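Local coordinates for protein cellulosomal scaffoldin (PDB 2XBT) that serves as the family 3b carbohydrate-binding module of a large cellulosome scaffoldin and probably attaches it to cellulose, at residues A[14-26]-A[124-138]. Numbering follows the deposited sequence.
Sequences FSNNGAAASSNQI and NVDQSNDYSYPGSMS
Asn16 meets the backbone of 135-137 with both ends of its buried amide. Its ND2 gives a nearly straight bond (170°) to Gly135 O that lies in the plane of the amide. In turn OD1 accepts from Met137 N at 2.8 Å. Main chain completes the exchange: Asn16 N donates to Met137 O, which also takes a weak bond from Gly18 N. The first two bonds fix the rotation of the Asn16 amide, and the third ties down its backbone; a chi1 of 53°, with CG between the backbone N and the carbonyl carbon, turns the amide to 135-137. Gly18 belongs to the type I' turn of 16-19, and its carbonyl and that of Ala19 both lie within reach of the single proton of Ser136 OG, so the choice between them is unsettled. The Tyr133 ring stands beside this turn, with Ala19 O at its edge; Gln127 CB lies over one face and Gly135 N over the centre of the other.

Farther along, Gln127 bonds to two successive carbonyls. Its backbone N donates to Ala21 O, and NE2 reaches Ala20 O, less straight at 140°; OE1 rests against Ile26 CG2 (3.6 Å). Ser23 and Val125 form an antiparallel hydrogen-bonded pair, Val125 N to Ser23 O at 2.9 Å and Ser23 N to Val125 O at 3.2 Å. Ser23 OG donates to Gln25 O within its own segment.

Met137 SD sits at the edge of the Phe14 ring, a Met-aromatic contact, and Pro134 CG packs on Phe14 CE2. The contact fastens the 16-21 connection between strands 10-15 and 22-34 to the long loop after strand 125-126; that strand itself pairs antiparallel with the start of 22-34. Ile26 and Tyr133 reach Tyr49 of strand 45-51, in the other five-stranded sheet.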
loop_
_atom_site.group_PDB
_atom_site.type_symbol
_atom_site.label_atom_id
_atom_site.label_comp_id
_atom_site.label_asym_id
_atom_site.label_seq_id
_atom_site.Cartn_x
_atom_site.Cartn_y
_atom_site.Cartn_z
ATOM N N PHE A 14 -5.164 3.559 -6.010
ATOM C CA PHE A 14 -5.020 4.039 -4.651
ATOM C C PHE A 14 -6.053 5.127 -4.372
ATOM O O PHE A 14 -6.360 5.942 -5.247
ATOM C CB PHE A 14 -3.612 4.626 -4.448
ATOM C CG PHE A 14 -3.347 5.107 -3.045
ATOM C CD1 PHE A 14 -2.768 4.264 -2.110
ATOM C CD2 PHE A 14 -3.679 6.400 -2.670
ATOM C CE1 PHE A 14 -2.528 4.694 -0.829
ATOM C CE2 PHE A 14 -3.452 6.843 -1.389
ATOM C CZ PHE A 14 -2.880 5.993 -0.459
ATOM N N SER A 15 -6.591 5.127 -3.162
ATOM C CA SER A 15 -7.328 6.287 -2.664
ATOM C C SER A 15 -7.161 6.399 -1.168
ATOM O O SER A 15 -6.753 5.451 -0.512
ATOM C CB SER A 15 -8.812 6.201 -3.008
ATOM O OG SER A 15 -9.512 5.511 -1.999
ATOM N N ASN A 16 -7.479 7.564 -0.619
ATOM C CA ASN A 16 -7.321 7.788 0.813
ATOM C C ASN A 16 -8.548 8.494 1.397
ATOM O O ASN A 16 -8.465 9.144 2.433
ATOM C CB ASN A 16 -6.036 8.575 1.117
ATOM C CG ASN A 16 -5.934 9.864 0.331
ATOM O OD1 ASN A 16 -6.919 10.337 -0.245
ATOM N ND2 ASN A 16 -4.737 10.443 0.296
ATOM N N ASN A 17 -9.686 8.337 0.730
ATOM C CA ASN A 17 -10.922 8.932 1.206
ATOM C C ASN A 17 -10.862 10.454 1.155
ATOM O O ASN A 17 -11.520 11.135 1.942
ATOM C CB ASN A 17 -11.213 8.469 2.636
ATOM C CG ASN A 17 -11.525 6.982 2.717
ATOM O OD1 ASN A 17 -11.827 6.344 1.704
ATOM N ND2 ASN A 17 -11.462 6.426 3.929
ATOM N N GLY A 18 -10.059 10.979 0.235
ATOM C CA GLY A 18 -9.875 12.415 0.099
ATOM C C GLY A 18 -9.126 13.065 1.254
ATOM O O GLY A 18 -9.107 14.294 1.371
ATOM N N ALA A 19 -8.502 12.253 2.105
ATOM C CA ALA A 19 -7.768 12.783 3.253
ATOM C C ALA A 19 -6.874 13.976 2.905
ATOM O O ALA A 19 -6.188 13.986 1.877
ATOM C CB ALA A 19 -6.954 11.700 3.927
ATOM N N ALA A 20 -6.891 14.985 3.774
ATOM C CA ALA A 20 -6.054 16.169 3.604
ATOM C C ALA A 20 -4.674 15.949 4.214
ATOM O O ALA A 20 -4.460 14.993 4.953
ATOM C CB ALA A 20 -6.718 17.378 4.252
ATOM N N ALA A 21 -3.745 16.851 3.932
ATOM C CA ALA A 21 -2.416 16.751 4.518
ATOM C C ALA A 21 -2.498 16.634 6.039
ATOM O O ALA A 21 -1.770 15.868 6.650
ATOM C CB ALA A 21 -1.575 17.944 4.119
ATOM N N SER A 22 -3.381 17.415 6.651
ATOM C CA SER A 22 -3.595 17.322 8.078
ATOM C C SER A 22 -4.743 16.349 8.346
ATOM O O SER A 22 -5.874 16.590 7.924
ATOM C CB SER A 22 -3.926 18.710 8.641
ATOM O OG SER A 22 -3.642 18.769 10.023
ATOM N N SER A 23 -4.455 15.254 9.041
ATOM C CA SER A 23 -5.431 14.177 9.203
ATOM C C SER A 23 -5.247 13.497 10.555
ATOM O O SER A 23 -4.159 13.519 11.110
ATOM C CB SER A 23 -5.245 13.148 8.077
ATOM O OG SER A 23 -6.288 12.180 8.049
ATOM N N ASN A 24 -6.304 12.890 11.080
ATOM C CA ASN A 24 -6.194 12.134 12.328
ATOM C C ASN A 24 -5.468 10.792 12.166
ATOM O O ASN A 24 -4.961 10.226 13.133
ATOM C CB ASN A 24 -7.568 11.933 12.972
ATOM C CG ASN A 24 -8.488 11.029 12.155
ATOM O OD1 ASN A 24 -8.488 11.047 10.918
ATOM N ND2 ASN A 24 -9.301 10.240 12.857
ATOM N N GLN A 25 -5.422 10.290 10.940
ATOM C CA GLN A 25 -4.751 9.019 10.665
ATOM C C GLN A 25 -4.430 8.927 9.188
ATOM O O GLN A 25 -4.952 9.698 8.392
ATOM C CB GLN A 25 -5.647 7.849 11.083
ATOM C CG GLN A 25 -7.048 7.907 10.495
ATOM C CD GLN A 25 -8.045 7.020 11.254
ATOM O OE1 GLN A 25 -7.667 6.061 11.931
ATOM N NE2 GLN A 25 -9.322 7.359 11.151
ATOM N N ILE A 26 -3.557 7.994 8.815
ATOM C CA ILE A 26 -3.272 7.777 7.410
ATOM C C ILE A 26 -4.292 6.802 6.842
ATOM O O ILE A 26 -4.489 5.729 7.413
ATOM C CB ILE A 26 -1.866 7.168 7.201
ATOM C CG1 ILE A 26 -0.793 8.029 7.883
ATOM C CG2 ILE A 26 -1.581 7.019 5.728
ATOM C CD1 ILE A 26 0.623 7.453 7.739
ATOM N N ASN A 124 -2.386 13.786 15.780
ATOM C CA ASN A 124 -2.647 13.739 14.358
ATOM C C ASN A 124 -1.372 13.590 13.560
ATOM O O ASN A 124 -0.266 13.687 14.097
ATOM C CB ASN A 124 -3.393 15.001 13.920
ATOM C CG ASN A 124 -4.680 15.192 14.683
ATOM O OD1 ASN A 124 -5.477 14.268 14.798
ATOM N ND2 ASN A 124 -4.876 16.378 15.240
ATOM N N VAL A 125 -1.548 13.371 12.265
ATOM C CA VAL A 125 -0.444 13.161 11.364
ATOM C C VAL A 125 -0.357 14.324 10.393
ATOM O O VAL A 125 -1.376 14.828 9.923
ATOM C CB VAL A 125 -0.648 11.851 10.579
ATOM C CG1 VAL A 125 -0.666 10.671 11.529
ATOM C CG2 VAL A 125 -1.943 11.917 9.776
ATOM N N ASP A 126 0.860 14.771 10.113
ATOM C CA ASP A 126 1.089 15.720 9.035
ATOM C C ASP A 126 1.628 14.948 7.839
ATOM O O ASP A 126 2.811 14.598 7.783
ATOM C CB ASP A 126 2.093 16.794 9.456
ATOM C CG ASP A 126 2.538 17.666 8.292
ATOM O OD1 ASP A 126 1.761 17.832 7.327
ATOM O OD2 ASP A 126 3.669 18.188 8.340
ATOM N N GLN A 127 0.758 14.681 6.879
ATOM C CA GLN A 127 1.122 13.821 5.769
ATOM C C GLN A 127 1.842 14.608 4.694
ATOM O O GLN A 127 2.327 14.032 3.726
ATOM C CB GLN A 127 -0.134 13.185 5.198
ATOM C CG GLN A 127 -1.042 12.618 6.265
ATOM C CD GLN A 127 -2.142 11.769 5.678
ATOM O OE1 GLN A 127 -1.955 10.584 5.454
ATOM N NE2 GLN A 127 -3.287 12.374 5.406
ATOM N N SER A 128 1.924 15.930 4.857
ATOM C CA SER A 128 2.602 16.746 3.850
ATOM C C SER A 128 4.055 16.328 3.788
ATOM O O SER A 128 4.714 16.525 2.772
ATOM C CB SER A 128 2.494 18.247 4.151
ATOM O OG SER A 128 3.274 18.604 5.278
ATOM N N ASN A 129 4.543 15.745 4.880
ATOM C CA ASN A 129 5.914 15.237 4.931
ATOM C C ASN A 129 6.076 13.750 4.626
ATOM O O ASN A 129 7.148 13.191 4.834
ATOM C CB ASN A 129 6.529 15.505 6.297
ATOM C CG ASN A 129 7.067 16.899 6.407
ATOM O OD1 ASN A 129 7.805 17.353 5.527
ATOM N ND2 ASN A 129 6.681 17.608 7.468
ATOM N N ASP A 130 5.021 13.102 4.159
ATOM C CA ASP A 130 5.128 11.676 3.866
ATOM C C ASP A 130 5.256 11.469 2.370
ATOM O O ASP A 130 4.389 11.888 1.602
ATOM C CB ASP A 130 3.910 10.915 4.385
ATOM C CG ASP A 130 3.818 10.917 5.887
ATOM O OD1 ASP A 130 4.859 11.063 6.569
ATOM O OD2 ASP A 130 2.698 10.747 6.392
ATOM N N TYR A 131 6.340 10.810 1.965
ATOM C CA TYR A 131 6.611 10.521 0.558
ATOM C C TYR A 131 5.403 9.941 -0.190
ATOM O O TYR A 131 5.074 10.360 -1.312
ATOM C CB TYR A 131 7.795 9.543 0.481
ATOM C CG TYR A 131 8.200 9.131 -0.925
ATOM C CD1 TYR A 131 9.130 9.868 -1.641
ATOM C CD2 TYR A 131 7.664 8.007 -1.527
ATOM C CE1 TYR A 131 9.509 9.508 -2.913
ATOM C CE2 TYR A 131 8.042 7.637 -2.803
ATOM C CZ TYR A 131 8.966 8.399 -3.492
ATOM O OH TYR A 131 9.337 8.049 -4.765
ATOM N N SER A 132 4.745 8.964 0.419
ATOM C CA SER A 132 3.680 8.245 -0.275
ATOM C C SER A 132 2.339 8.976 -0.274
ATOM O O SER A 132 1.408 8.580 -0.978
ATOM C CB SER A 132 3.530 6.823 0.281
ATOM O OG SER A 132 4.652 6.013 -0.069
ATOM N N TYR A 133 2.228 10.046 0.513
ATOM C CA TYR A 133 0.954 10.781 0.529
ATOM C C TYR A 133 0.782 11.576 -0.763
ATOM O O TYR A 133 1.597 12.452 -1.074
ATOM C CB TYR A 133 0.857 11.724 1.726
ATOM C CG TYR A 133 -0.410 12.569 1.714
ATOM C CD1 TYR A 133 -1.659 11.992 1.936
ATOM C CD2 TYR A 133 -0.354 13.939 1.467
ATOM C CE1 TYR A 133 -2.839 12.778 1.918
ATOM C CE2 TYR A 133 -1.510 14.726 1.448
ATOM C CZ TYR A 133 -2.744 14.145 1.672
ATOM O OH TYR A 133 -3.882 14.929 1.651
ATOM N N PRO A 134 -0.286 11.295 -1.510
ATOM C CA PRO A 134 -0.435 11.892 -2.842
ATOM C C PRO A 134 -1.337 13.121 -2.873
ATOM O O PRO A 134 -1.643 13.621 -3.966
ATOM C CB PRO A 134 -1.119 10.778 -3.624
ATOM C CG PRO A 134 -2.020 10.117 -2.577
ATOM C CD PRO A 134 -1.391 10.363 -1.208
ATOM N N GLY A 135 -1.758 13.602 -1.715
ATOM C CA GLY A 135 -2.765 14.645 -1.680
ATOM C C GLY A 135 -4.111 13.963 -1.547
ATOM O O GLY A 135 -4.165 12.743 -1.360
ATOM N N SER A 136 -5.192 14.737 -1.629
ATOM C CA SER A 136 -6.536 14.189 -1.480
ATOM C C SER A 136 -6.911 13.340 -2.681
ATOM O O SER A 136 -6.905 13.822 -3.812
ATOM C CB SER A 136 -7.562 15.309 -1.315
ATOM O OG SER A 136 -7.258 16.093 -0.178
ATOM N N MET A 137 -7.233 12.075 -2.435
ATOM C CA MET A 137 -7.718 11.186 -3.489
ATOM C C MET A 137 -8.947 10.451 -2.979
ATOM O O MET A 137 -8.840 9.434 -2.297
ATOM C CB MET A 137 -6.655 10.166 -3.911
ATOM C CG MET A 137 -5.468 10.736 -4.652
ATOM S SD MET A 137 -4.353 9.442 -5.250
ATOM C CE MET A 137 -5.379 8.644 -6.459
ATOM N N SER A 138 -10.117 10.989 -3.298
ATOM C CA SER A 138 -11.366 10.379 -2.884
ATOM C C SER A 138 -11.647 9.161 -3.751
ATOM O O SER A 138 -12.097 8.130 -3.257
ATOM C CB SER A 138 -12.509 11.392 -2.993
ATOM O OG SER A 138 -12.555 11.951 -4.297
#